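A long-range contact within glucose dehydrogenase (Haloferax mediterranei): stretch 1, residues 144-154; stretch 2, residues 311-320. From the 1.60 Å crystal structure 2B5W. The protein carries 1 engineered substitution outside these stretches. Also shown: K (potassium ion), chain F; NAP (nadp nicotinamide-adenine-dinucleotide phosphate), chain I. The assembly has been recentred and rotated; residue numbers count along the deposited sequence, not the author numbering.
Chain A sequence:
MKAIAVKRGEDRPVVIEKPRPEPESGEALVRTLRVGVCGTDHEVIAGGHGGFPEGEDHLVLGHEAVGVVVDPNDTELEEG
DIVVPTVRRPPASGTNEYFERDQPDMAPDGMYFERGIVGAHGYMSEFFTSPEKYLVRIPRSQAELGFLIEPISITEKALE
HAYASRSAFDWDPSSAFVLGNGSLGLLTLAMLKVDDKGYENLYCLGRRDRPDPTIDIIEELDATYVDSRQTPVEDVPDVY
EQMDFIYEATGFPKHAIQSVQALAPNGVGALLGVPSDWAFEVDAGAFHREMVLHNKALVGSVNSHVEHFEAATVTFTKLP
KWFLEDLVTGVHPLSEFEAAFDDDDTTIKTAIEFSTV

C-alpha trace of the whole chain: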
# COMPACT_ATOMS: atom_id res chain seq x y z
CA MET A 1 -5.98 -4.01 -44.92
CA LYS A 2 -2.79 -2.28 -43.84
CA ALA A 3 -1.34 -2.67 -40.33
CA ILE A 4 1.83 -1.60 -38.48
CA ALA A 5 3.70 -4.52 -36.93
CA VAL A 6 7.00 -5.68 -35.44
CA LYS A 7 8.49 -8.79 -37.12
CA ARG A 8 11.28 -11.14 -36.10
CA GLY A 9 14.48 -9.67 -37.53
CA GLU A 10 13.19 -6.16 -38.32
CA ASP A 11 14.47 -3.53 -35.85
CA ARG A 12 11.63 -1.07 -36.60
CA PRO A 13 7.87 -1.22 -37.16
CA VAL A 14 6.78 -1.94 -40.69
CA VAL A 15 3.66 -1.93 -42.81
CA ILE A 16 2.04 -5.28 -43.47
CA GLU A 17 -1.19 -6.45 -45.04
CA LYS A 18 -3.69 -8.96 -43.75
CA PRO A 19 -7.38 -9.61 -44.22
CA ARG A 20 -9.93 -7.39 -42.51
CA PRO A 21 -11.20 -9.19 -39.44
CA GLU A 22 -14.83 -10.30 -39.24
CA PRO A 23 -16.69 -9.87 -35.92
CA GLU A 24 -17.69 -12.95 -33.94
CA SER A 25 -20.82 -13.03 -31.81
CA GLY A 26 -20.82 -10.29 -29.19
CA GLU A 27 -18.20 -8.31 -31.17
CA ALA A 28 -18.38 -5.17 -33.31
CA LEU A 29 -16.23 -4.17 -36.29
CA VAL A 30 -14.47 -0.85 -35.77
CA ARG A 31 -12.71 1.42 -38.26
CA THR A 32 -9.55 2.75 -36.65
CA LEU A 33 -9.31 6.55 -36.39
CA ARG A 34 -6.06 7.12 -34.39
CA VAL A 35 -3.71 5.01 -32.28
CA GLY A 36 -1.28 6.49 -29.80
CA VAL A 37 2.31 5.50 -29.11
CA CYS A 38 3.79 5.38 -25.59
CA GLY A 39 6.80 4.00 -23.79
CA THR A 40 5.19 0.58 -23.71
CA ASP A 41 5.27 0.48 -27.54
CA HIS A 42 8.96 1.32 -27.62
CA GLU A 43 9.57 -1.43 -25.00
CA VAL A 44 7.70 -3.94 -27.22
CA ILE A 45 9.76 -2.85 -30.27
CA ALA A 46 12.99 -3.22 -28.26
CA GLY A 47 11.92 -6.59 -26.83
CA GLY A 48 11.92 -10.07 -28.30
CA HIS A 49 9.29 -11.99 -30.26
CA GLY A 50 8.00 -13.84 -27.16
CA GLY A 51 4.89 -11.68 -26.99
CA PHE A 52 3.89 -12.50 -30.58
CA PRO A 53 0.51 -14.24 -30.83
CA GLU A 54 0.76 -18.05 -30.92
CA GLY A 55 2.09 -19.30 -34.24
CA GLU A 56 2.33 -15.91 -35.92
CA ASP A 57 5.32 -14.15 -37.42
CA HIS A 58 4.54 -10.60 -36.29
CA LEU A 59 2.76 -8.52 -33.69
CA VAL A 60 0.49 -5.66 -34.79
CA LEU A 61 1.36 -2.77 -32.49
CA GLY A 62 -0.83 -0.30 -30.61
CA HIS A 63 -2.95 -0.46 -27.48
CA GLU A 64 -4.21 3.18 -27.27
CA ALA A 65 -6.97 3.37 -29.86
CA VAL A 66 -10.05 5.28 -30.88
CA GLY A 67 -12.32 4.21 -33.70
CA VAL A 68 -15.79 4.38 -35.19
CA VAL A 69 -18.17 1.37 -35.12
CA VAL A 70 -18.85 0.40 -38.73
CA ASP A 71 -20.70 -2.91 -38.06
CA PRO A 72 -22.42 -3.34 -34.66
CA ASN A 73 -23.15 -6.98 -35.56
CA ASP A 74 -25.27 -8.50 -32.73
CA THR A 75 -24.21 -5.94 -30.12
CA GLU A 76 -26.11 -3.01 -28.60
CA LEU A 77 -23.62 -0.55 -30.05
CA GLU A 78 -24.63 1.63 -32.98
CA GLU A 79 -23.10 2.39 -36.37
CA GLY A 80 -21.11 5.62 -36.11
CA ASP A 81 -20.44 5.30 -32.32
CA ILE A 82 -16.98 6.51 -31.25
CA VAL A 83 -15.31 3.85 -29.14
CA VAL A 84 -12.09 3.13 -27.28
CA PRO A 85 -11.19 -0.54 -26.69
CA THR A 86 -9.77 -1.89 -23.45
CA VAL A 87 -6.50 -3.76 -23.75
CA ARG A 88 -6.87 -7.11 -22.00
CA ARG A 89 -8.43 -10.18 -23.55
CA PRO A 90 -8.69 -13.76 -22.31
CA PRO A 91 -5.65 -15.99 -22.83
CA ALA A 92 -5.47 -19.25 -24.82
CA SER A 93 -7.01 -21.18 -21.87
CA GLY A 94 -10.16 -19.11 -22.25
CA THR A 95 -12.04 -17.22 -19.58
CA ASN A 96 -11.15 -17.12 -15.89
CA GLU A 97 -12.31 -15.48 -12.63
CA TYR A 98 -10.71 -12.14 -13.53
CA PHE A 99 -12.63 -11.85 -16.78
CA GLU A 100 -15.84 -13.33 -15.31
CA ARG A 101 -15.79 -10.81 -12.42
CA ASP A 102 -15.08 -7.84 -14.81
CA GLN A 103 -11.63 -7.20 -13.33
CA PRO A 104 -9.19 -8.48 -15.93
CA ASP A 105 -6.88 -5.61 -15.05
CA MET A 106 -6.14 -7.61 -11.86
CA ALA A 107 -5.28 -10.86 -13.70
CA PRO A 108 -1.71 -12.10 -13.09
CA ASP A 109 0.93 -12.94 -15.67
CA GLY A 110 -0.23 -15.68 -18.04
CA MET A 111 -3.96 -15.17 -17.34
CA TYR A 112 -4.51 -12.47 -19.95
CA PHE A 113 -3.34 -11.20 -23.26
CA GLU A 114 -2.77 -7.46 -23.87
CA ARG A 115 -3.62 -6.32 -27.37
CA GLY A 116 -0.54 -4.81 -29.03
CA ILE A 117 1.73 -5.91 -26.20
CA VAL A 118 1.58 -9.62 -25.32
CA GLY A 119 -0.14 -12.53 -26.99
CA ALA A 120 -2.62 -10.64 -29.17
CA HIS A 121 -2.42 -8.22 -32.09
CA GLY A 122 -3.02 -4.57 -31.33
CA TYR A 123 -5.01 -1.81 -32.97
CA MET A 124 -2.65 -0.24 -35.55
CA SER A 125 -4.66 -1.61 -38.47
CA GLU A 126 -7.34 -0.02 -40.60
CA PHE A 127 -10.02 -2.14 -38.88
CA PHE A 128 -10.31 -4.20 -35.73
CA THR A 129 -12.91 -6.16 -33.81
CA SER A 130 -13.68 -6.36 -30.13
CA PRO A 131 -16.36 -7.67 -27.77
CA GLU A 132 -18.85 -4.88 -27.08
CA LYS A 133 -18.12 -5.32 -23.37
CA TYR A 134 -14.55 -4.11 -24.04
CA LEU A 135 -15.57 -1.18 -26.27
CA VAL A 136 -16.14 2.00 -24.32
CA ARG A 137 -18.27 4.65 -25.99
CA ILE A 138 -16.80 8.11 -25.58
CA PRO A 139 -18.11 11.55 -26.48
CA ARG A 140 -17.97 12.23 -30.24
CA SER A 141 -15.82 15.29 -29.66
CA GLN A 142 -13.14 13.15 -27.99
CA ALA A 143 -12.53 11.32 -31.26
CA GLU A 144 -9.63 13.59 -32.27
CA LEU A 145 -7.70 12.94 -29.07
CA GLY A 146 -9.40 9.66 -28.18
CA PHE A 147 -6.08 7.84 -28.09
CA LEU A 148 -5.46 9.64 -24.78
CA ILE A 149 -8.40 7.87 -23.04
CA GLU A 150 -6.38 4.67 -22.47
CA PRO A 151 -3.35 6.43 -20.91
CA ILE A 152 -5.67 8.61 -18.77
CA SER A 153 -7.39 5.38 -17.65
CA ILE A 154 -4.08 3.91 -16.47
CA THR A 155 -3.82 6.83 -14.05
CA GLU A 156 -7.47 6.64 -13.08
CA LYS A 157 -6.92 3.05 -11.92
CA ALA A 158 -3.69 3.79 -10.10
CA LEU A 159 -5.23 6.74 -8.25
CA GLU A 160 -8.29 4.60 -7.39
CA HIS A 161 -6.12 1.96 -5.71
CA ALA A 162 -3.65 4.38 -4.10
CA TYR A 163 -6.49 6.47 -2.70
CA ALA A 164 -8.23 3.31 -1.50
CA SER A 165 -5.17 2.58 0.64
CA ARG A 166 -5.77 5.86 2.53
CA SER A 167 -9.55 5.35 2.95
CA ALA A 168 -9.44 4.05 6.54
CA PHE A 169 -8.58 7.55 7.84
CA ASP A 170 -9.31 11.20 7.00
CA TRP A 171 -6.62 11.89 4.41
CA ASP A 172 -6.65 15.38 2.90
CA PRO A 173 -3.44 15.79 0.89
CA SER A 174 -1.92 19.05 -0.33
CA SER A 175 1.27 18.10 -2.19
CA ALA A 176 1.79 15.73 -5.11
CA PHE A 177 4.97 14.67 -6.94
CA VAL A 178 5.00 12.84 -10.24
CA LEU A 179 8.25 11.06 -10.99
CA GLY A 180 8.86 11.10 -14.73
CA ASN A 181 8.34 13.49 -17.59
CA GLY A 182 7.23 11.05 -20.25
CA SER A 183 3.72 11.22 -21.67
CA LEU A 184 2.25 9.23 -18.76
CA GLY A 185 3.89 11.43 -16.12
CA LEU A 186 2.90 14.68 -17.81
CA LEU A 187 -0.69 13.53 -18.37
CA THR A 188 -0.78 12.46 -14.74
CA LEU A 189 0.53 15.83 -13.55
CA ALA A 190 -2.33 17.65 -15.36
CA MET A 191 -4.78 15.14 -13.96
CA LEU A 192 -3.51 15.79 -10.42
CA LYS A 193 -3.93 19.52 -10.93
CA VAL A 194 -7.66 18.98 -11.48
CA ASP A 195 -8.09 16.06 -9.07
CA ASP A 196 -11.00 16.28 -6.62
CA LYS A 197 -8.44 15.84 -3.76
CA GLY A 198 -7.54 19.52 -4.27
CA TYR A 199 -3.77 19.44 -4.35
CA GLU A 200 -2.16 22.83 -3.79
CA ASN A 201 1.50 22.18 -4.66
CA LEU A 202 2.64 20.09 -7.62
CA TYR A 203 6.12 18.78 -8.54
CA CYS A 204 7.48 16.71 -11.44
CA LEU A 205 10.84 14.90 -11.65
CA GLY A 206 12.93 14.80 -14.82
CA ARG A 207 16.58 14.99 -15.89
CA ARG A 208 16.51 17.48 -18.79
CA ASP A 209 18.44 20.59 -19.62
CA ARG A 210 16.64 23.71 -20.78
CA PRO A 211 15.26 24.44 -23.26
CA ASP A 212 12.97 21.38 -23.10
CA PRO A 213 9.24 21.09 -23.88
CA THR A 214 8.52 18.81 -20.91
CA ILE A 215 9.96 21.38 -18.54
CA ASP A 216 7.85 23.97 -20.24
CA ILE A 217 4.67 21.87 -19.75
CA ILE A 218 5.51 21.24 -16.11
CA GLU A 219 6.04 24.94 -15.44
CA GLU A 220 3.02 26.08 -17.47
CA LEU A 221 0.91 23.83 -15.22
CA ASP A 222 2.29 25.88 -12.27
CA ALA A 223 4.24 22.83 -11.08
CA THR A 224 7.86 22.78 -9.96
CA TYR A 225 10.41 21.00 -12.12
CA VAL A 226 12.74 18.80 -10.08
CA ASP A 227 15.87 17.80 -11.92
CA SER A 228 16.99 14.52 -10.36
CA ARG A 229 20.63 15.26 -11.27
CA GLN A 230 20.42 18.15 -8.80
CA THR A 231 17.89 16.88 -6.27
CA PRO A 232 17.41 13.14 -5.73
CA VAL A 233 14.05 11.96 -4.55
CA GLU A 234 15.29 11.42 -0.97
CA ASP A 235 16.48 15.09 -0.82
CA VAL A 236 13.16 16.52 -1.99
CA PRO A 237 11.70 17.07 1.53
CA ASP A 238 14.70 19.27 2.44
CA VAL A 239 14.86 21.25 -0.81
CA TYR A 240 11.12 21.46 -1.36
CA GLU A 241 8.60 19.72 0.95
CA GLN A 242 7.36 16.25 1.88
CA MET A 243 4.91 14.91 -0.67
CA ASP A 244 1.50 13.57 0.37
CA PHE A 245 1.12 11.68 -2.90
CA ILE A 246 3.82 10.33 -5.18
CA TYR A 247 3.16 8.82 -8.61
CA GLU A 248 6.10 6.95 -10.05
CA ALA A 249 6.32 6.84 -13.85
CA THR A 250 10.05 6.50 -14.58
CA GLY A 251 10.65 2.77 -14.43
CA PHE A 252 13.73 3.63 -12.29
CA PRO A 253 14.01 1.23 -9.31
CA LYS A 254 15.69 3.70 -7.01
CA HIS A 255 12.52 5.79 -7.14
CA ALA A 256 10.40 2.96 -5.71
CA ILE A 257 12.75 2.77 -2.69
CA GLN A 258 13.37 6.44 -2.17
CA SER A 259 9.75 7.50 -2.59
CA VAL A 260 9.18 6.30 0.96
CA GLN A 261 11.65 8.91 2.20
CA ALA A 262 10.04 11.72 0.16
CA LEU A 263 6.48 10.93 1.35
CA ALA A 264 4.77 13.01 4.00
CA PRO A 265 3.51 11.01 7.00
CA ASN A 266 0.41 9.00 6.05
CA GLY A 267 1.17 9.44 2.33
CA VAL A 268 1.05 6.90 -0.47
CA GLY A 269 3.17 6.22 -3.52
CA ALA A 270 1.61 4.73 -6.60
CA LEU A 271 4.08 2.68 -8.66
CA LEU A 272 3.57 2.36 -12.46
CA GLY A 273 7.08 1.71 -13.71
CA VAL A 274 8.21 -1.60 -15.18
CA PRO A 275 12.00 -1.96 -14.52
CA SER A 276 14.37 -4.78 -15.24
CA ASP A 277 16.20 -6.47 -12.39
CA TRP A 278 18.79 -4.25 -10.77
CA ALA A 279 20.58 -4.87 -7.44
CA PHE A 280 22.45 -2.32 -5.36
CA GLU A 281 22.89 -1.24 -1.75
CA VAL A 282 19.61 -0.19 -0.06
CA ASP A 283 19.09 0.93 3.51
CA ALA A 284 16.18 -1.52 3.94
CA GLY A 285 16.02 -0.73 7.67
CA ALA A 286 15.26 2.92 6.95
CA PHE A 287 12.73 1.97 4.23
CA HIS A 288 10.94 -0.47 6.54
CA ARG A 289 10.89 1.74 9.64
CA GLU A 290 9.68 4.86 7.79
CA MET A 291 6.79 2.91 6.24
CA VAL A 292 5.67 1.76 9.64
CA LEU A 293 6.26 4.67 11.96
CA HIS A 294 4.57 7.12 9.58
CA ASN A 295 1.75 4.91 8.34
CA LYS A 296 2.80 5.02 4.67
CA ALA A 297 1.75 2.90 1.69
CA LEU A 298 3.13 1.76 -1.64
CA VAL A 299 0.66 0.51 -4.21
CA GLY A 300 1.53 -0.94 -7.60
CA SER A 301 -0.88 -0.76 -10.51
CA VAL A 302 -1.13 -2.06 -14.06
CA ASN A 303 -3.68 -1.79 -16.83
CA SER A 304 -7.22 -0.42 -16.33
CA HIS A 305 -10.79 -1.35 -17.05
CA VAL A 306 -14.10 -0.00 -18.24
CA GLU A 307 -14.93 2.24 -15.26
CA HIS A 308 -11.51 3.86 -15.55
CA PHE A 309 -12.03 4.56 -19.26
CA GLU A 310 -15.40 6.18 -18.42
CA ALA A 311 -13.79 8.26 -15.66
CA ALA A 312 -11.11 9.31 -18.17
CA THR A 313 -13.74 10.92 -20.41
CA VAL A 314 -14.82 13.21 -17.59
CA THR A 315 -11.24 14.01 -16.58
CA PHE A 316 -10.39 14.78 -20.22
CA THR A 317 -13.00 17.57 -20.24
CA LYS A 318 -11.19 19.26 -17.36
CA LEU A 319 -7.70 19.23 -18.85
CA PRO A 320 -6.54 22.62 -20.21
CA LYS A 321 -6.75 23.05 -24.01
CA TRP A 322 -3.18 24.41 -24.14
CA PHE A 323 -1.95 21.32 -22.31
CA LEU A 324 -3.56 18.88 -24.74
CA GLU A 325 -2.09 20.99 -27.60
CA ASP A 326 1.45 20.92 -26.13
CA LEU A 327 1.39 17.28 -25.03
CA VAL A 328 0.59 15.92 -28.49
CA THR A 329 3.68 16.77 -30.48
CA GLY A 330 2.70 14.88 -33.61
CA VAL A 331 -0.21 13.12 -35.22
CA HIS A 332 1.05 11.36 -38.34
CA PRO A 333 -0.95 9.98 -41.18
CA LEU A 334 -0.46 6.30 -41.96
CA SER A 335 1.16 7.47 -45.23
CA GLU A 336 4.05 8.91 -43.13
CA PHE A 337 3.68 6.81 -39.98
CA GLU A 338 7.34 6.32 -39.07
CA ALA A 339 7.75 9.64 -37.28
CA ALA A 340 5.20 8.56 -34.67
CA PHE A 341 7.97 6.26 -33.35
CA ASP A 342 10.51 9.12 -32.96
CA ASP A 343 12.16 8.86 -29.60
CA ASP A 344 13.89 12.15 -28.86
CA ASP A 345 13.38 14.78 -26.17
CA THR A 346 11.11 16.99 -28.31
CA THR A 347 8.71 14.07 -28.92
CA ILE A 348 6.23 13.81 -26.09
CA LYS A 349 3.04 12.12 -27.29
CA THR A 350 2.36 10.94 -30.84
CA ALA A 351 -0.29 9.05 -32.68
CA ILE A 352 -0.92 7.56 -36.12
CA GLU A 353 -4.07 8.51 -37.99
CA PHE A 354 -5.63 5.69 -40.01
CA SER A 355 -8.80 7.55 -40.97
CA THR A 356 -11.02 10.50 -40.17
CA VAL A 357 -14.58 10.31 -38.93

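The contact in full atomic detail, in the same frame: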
# COMPACT_ATOMS: atom_id res chain seq x y z
N GLU A 144 -10.93 13.08 -31.82
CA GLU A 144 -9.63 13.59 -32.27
C GLU A 144 -8.51 13.15 -31.36
O GLU A 144 -7.45 12.71 -31.80
CB GLU A 144 -9.69 15.14 -32.42
CG GLU A 144 -8.36 15.77 -32.81
CD GLU A 144 -8.33 17.28 -32.71
OE1 GLU A 144 -7.21 17.85 -32.76
OE2 GLU A 144 -9.41 17.90 -32.56
N LEU A 145 -8.72 13.27 -30.05
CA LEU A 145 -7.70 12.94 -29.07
C LEU A 145 -8.08 11.69 -28.27
O LEU A 145 -7.55 11.46 -27.15
CB LEU A 145 -7.41 14.11 -28.17
CG LEU A 145 -6.91 15.36 -28.86
CD1 LEU A 145 -6.63 16.45 -27.81
CD2 LEU A 145 -5.64 15.05 -29.70
N GLY A 146 -8.86 10.82 -28.90
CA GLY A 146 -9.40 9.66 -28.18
C GLY A 146 -8.36 8.63 -27.79
O GLY A 146 -8.61 7.78 -26.88
N PHE A 147 -7.22 8.65 -28.47
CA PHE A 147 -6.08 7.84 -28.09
C PHE A 147 -5.50 8.17 -26.72
O PHE A 147 -4.62 7.47 -26.28
CB PHE A 147 -5.00 7.88 -29.19
CG PHE A 147 -4.45 9.25 -29.43
CD1 PHE A 147 -3.35 9.73 -28.70
CD2 PHE A 147 -5.00 10.09 -30.39
CE1 PHE A 147 -2.89 11.01 -28.92
CE2 PHE A 147 -4.54 11.34 -30.59
CZ PHE A 147 -3.48 11.81 -29.89
N LEU A 148 -5.93 9.27 -26.10
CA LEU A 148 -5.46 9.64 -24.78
C LEU A 148 -6.33 9.01 -23.69
O LEU A 148 -5.93 9.00 -22.53
CB LEU A 148 -5.48 11.15 -24.58
CG LEU A 148 -4.49 11.95 -25.43
CD1 LEU A 148 -4.63 13.41 -25.09
CD2 LEU A 148 -3.11 11.47 -25.23
N ILE A 149 -7.49 8.47 -24.06
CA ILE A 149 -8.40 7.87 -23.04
C ILE A 149 -7.72 6.66 -22.38
O ILE A 149 -7.76 6.52 -21.15
CB ILE A 149 -9.73 7.51 -23.67
CG1 ILE A 149 -10.47 8.75 -24.15
CG2 ILE A 149 -10.57 6.66 -22.74
CD1 ILE A 149 -10.70 9.78 -23.07
N GLU A 150 -7.06 5.77 -23.13
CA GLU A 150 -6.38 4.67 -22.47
C GLU A 150 -5.28 5.11 -21.51
O GLU A 150 -5.26 4.67 -20.36
CB GLU A 150 -5.89 3.61 -23.50
CG GLU A 150 -5.46 2.28 -22.86
CD GLU A 150 -4.04 2.24 -22.38
OE1 GLU A 150 -3.29 3.21 -22.66
OE2 GLU A 150 -3.64 1.27 -21.68
N PRO A 151 -4.33 5.97 -21.89
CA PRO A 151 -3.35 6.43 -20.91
C PRO A 151 -3.97 7.12 -19.69
O PRO A 151 -3.52 6.89 -18.58
CB PRO A 151 -2.49 7.42 -21.71
CG PRO A 151 -2.79 7.22 -23.07
CD PRO A 151 -4.01 6.38 -23.26
N ILE A 152 -4.98 7.96 -19.91
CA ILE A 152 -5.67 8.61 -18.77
C ILE A 152 -6.23 7.53 -17.83
O ILE A 152 -6.12 7.63 -16.60
CB ILE A 152 -6.76 9.61 -19.22
CG1 ILE A 152 -6.14 10.81 -19.97
CG2 ILE A 152 -7.55 10.14 -18.00
CD1 ILE A 152 -7.14 11.69 -20.65
N SER A 153 -6.80 6.48 -18.43
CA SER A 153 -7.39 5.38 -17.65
C SER A 153 -6.40 4.64 -16.77
O SER A 153 -6.77 4.15 -15.69
CB SER A 153 -8.15 4.38 -18.56
OG SER A 153 -7.31 3.47 -19.23
N ILE A 154 -5.16 4.50 -17.25
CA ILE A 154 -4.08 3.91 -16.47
C ILE A 154 -3.95 4.68 -15.15
O ILE A 154 -3.86 4.10 -14.07
CB ILE A 154 -2.75 3.90 -17.25
CG1 ILE A 154 -2.82 2.96 -18.46
CG2 ILE A 154 -1.61 3.60 -16.32
CD1 ILE A 154 -3.06 1.53 -18.14
N ALA A 311 -14.27 7.19 -16.51
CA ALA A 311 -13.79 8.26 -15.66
C ALA A 311 -12.85 9.15 -16.46
O ALA A 311 -12.92 10.37 -16.35
CB ALA A 311 -13.10 7.72 -14.45
N ALA A 312 -12.02 8.54 -17.30
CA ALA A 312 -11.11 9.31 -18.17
C ALA A 312 -11.81 10.30 -19.06
O ALA A 312 -11.27 11.38 -19.32
CB ALA A 312 -10.26 8.36 -19.04
N THR A 313 -13.01 9.98 -19.58
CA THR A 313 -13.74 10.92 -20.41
C THR A 313 -14.09 12.20 -19.67
O THR A 313 -14.06 13.30 -20.25
CB THR A 313 -15.00 10.35 -21.11
OG1 THR A 313 -16.05 10.04 -20.14
CG2 THR A 313 -14.65 9.06 -21.86
N VAL A 314 -14.49 12.07 -18.40
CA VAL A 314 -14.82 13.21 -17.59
C VAL A 314 -13.55 14.03 -17.26
O VAL A 314 -13.55 15.25 -17.37
CB VAL A 314 -15.54 12.72 -16.30
CG1 VAL A 314 -15.77 13.87 -15.32
CG2 VAL A 314 -16.89 12.09 -16.64
N THR A 315 -12.50 13.33 -16.88
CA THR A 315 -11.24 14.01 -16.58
C THR A 315 -10.72 14.75 -17.80
O THR A 315 -10.27 15.90 -17.71
CB THR A 315 -10.25 13.00 -16.07
OG1 THR A 315 -10.69 12.48 -14.80
CG2 THR A 315 -8.85 13.67 -15.82
N PHE A 316 -10.82 14.12 -18.97
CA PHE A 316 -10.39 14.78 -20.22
C PHE A 316 -10.99 16.17 -20.41
O PHE A 316 -10.31 17.12 -20.77
CB PHE A 316 -10.77 13.89 -21.39
CG PHE A 316 -10.39 14.44 -22.74
CD1 PHE A 316 -11.17 15.31 -23.38
CD2 PHE A 316 -9.26 13.96 -23.38
CE1 PHE A 316 -10.81 15.83 -24.63
CE2 PHE A 316 -8.91 14.43 -24.63
CZ PHE A 316 -9.69 15.34 -25.24
N THR A 317 -12.29 16.31 -20.12
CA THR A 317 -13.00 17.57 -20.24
C THR A 317 -12.46 18.70 -19.38
O THR A 317 -12.61 19.89 -19.68
CB THR A 317 -14.49 17.30 -19.94
OG1 THR A 317 -15.00 16.33 -20.89
CG2 THR A 317 -15.30 18.47 -20.13
N LYS A 318 -11.78 18.31 -18.28
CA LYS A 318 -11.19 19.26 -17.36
C LYS A 318 -9.74 19.64 -17.66
O LYS A 318 -9.19 20.57 -17.05
CB LYS A 318 -11.22 18.68 -15.96
CG LYS A 318 -12.59 18.41 -15.45
CD LYS A 318 -12.61 17.92 -13.99
CE LYS A 318 -13.99 17.42 -13.59
NZ LYS A 318 -13.98 16.38 -12.47
N LEU A 319 -9.11 18.92 -18.55
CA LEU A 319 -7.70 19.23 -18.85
C LEU A 319 -7.62 20.53 -19.67
O LEU A 319 -8.45 20.79 -20.52
CB LEU A 319 -7.04 18.06 -19.57
CG LEU A 319 -7.01 16.74 -18.83
CD1 LEU A 319 -6.50 15.64 -19.73
CD2 LEU A 319 -6.32 16.82 -17.55
N PRO A 320 -6.62 21.38 -19.43
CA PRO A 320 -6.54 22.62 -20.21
C PRO A 320 -6.31 22.39 -21.71
O PRO A 320 -5.59 21.45 -22.08
CB PRO A 320 -5.35 23.36 -19.60
CG PRO A 320 -5.07 22.71 -18.36
CD PRO A 320 -5.54 21.26 -18.44
K K F . -10.75 13.58 -12.20
PA NAP I . 8.76 7.16 -20.97
O1A NAP I . 9.92 6.34 -21.26
O2A NAP I . 8.29 7.99 -22.17
O5B NAP I . 9.05 8.17 -19.79
C5B NAP I . 9.86 7.88 -18.68
C4B NAP I . 10.45 9.24 -18.35
O4B NAP I . 11.11 9.13 -17.11
C3B NAP I . 11.48 9.73 -19.39
O3B NAP I . 11.14 10.99 -19.96
C2B NAP I . 12.79 9.80 -18.59
O2B NAP I . 13.59 10.94 -18.87
C1B NAP I . 12.30 9.87 -17.17
N9A NAP I . 13.27 9.28 -16.25
C8A NAP I . 13.75 7.99 -16.27
N7A NAP I . 14.63 7.85 -15.27
C5A NAP I . 14.75 9.07 -14.63
C6A NAP I . 15.50 9.53 -13.54
N6A NAP I . 16.40 8.76 -12.90
N1A NAP I . 15.37 10.84 -13.14
C2A NAP I . 14.49 11.69 -13.77
N3A NAP I . 13.74 11.25 -14.84
C4A NAP I . 13.86 9.96 -15.25
O3 NAP I . 7.49 6.26 -20.63
PN NAP I . 5.94 6.64 -20.39
O1N NAP I . 5.77 7.97 -19.73
O2N NAP I . 5.08 6.30 -21.57
O5D NAP I . 5.89 5.49 -19.28
C5D NAP I . 6.42 5.72 -17.99
C4D NAP I . 6.60 4.40 -17.24
O4D NAP I . 5.30 3.84 -17.02
C3D NAP I . 7.40 3.35 -18.01
O3D NAP I . 8.27 2.65 -17.15
C2D NAP I . 6.31 2.44 -18.58
O2D NAP I . 6.73 1.14 -18.90
C1D NAP I . 5.28 2.48 -17.44
N1N NAP I . 3.89 2.23 -17.82
C2N NAP I . 3.22 1.38 -17.00
C3N NAP I . 1.89 1.15 -17.21
C7N NAP I . 1.19 0.36 -16.14
O7N NAP I . -0.10 -0.00 -16.53
N7N NAP I . 1.83 0.07 -14.97
C4N NAP I . 1.19 1.73 -18.28
C5N NAP I . 1.89 2.60 -19.11
C6N NAP I . 3.24 2.87 -18.86
P2B NAP I . 14.77 10.92 -20.04
O1X NAP I . 14.20 10.79 -21.36
O2X NAP I . 15.49 12.26 -19.79
O3X NAP I . 15.72 9.75 -19.76

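No hydrogen bond links the two stretches; apolar packing joins them, burying 383 Å² in all, both sides summed; the helices cross at 102°, their axes 8.8 Å apart at closest approach. Leu145 begins the contact: its CB lies 3.9 Å from Phe316 CE2, at the edge of the ring. After Gly146 and Phe147, which make no contact, Leu148 CD1 lies 4.4 Å from Phe316 CE2, again at the edge. The chi1 of Phe316, in the t well, sets the long ring where its rim can meet several aliphatic side chains.

Ile149 sends its CA-to-CB bond sideways, yet the end of its side chain comes nearer, placing CD1 4.4 Å from Phe316 CD2, while CG2 lies 4.1 Å from Ala312 CB. The CA-to-CB bond of Glu150 points away, and no atom of its side chain comes within 7.8 Å of stretch 2, which leaves the seam apolar. Ile152 points toward the partner helix and uses both branches: CG2 approaches Ala312 CB to 3.4 Å, and CD1 lies 4.1 Å from both Phe316 CD2 and Leu319 CD1. Branched aliphatic side chains like these four have no polar atoms to satisfy, so they fill the space round Phe316 and Ala312 at no hydrogen-bonding cost. The small methyl of Ala312 suits this tight crossing, where its CA is 5.4 Å from Ser153 CA. Ser153 turns its hydroxyl back to its own helix, OG donating to Glu150 O at 2.6 Å, so a polar residue is accommodated in a buried place.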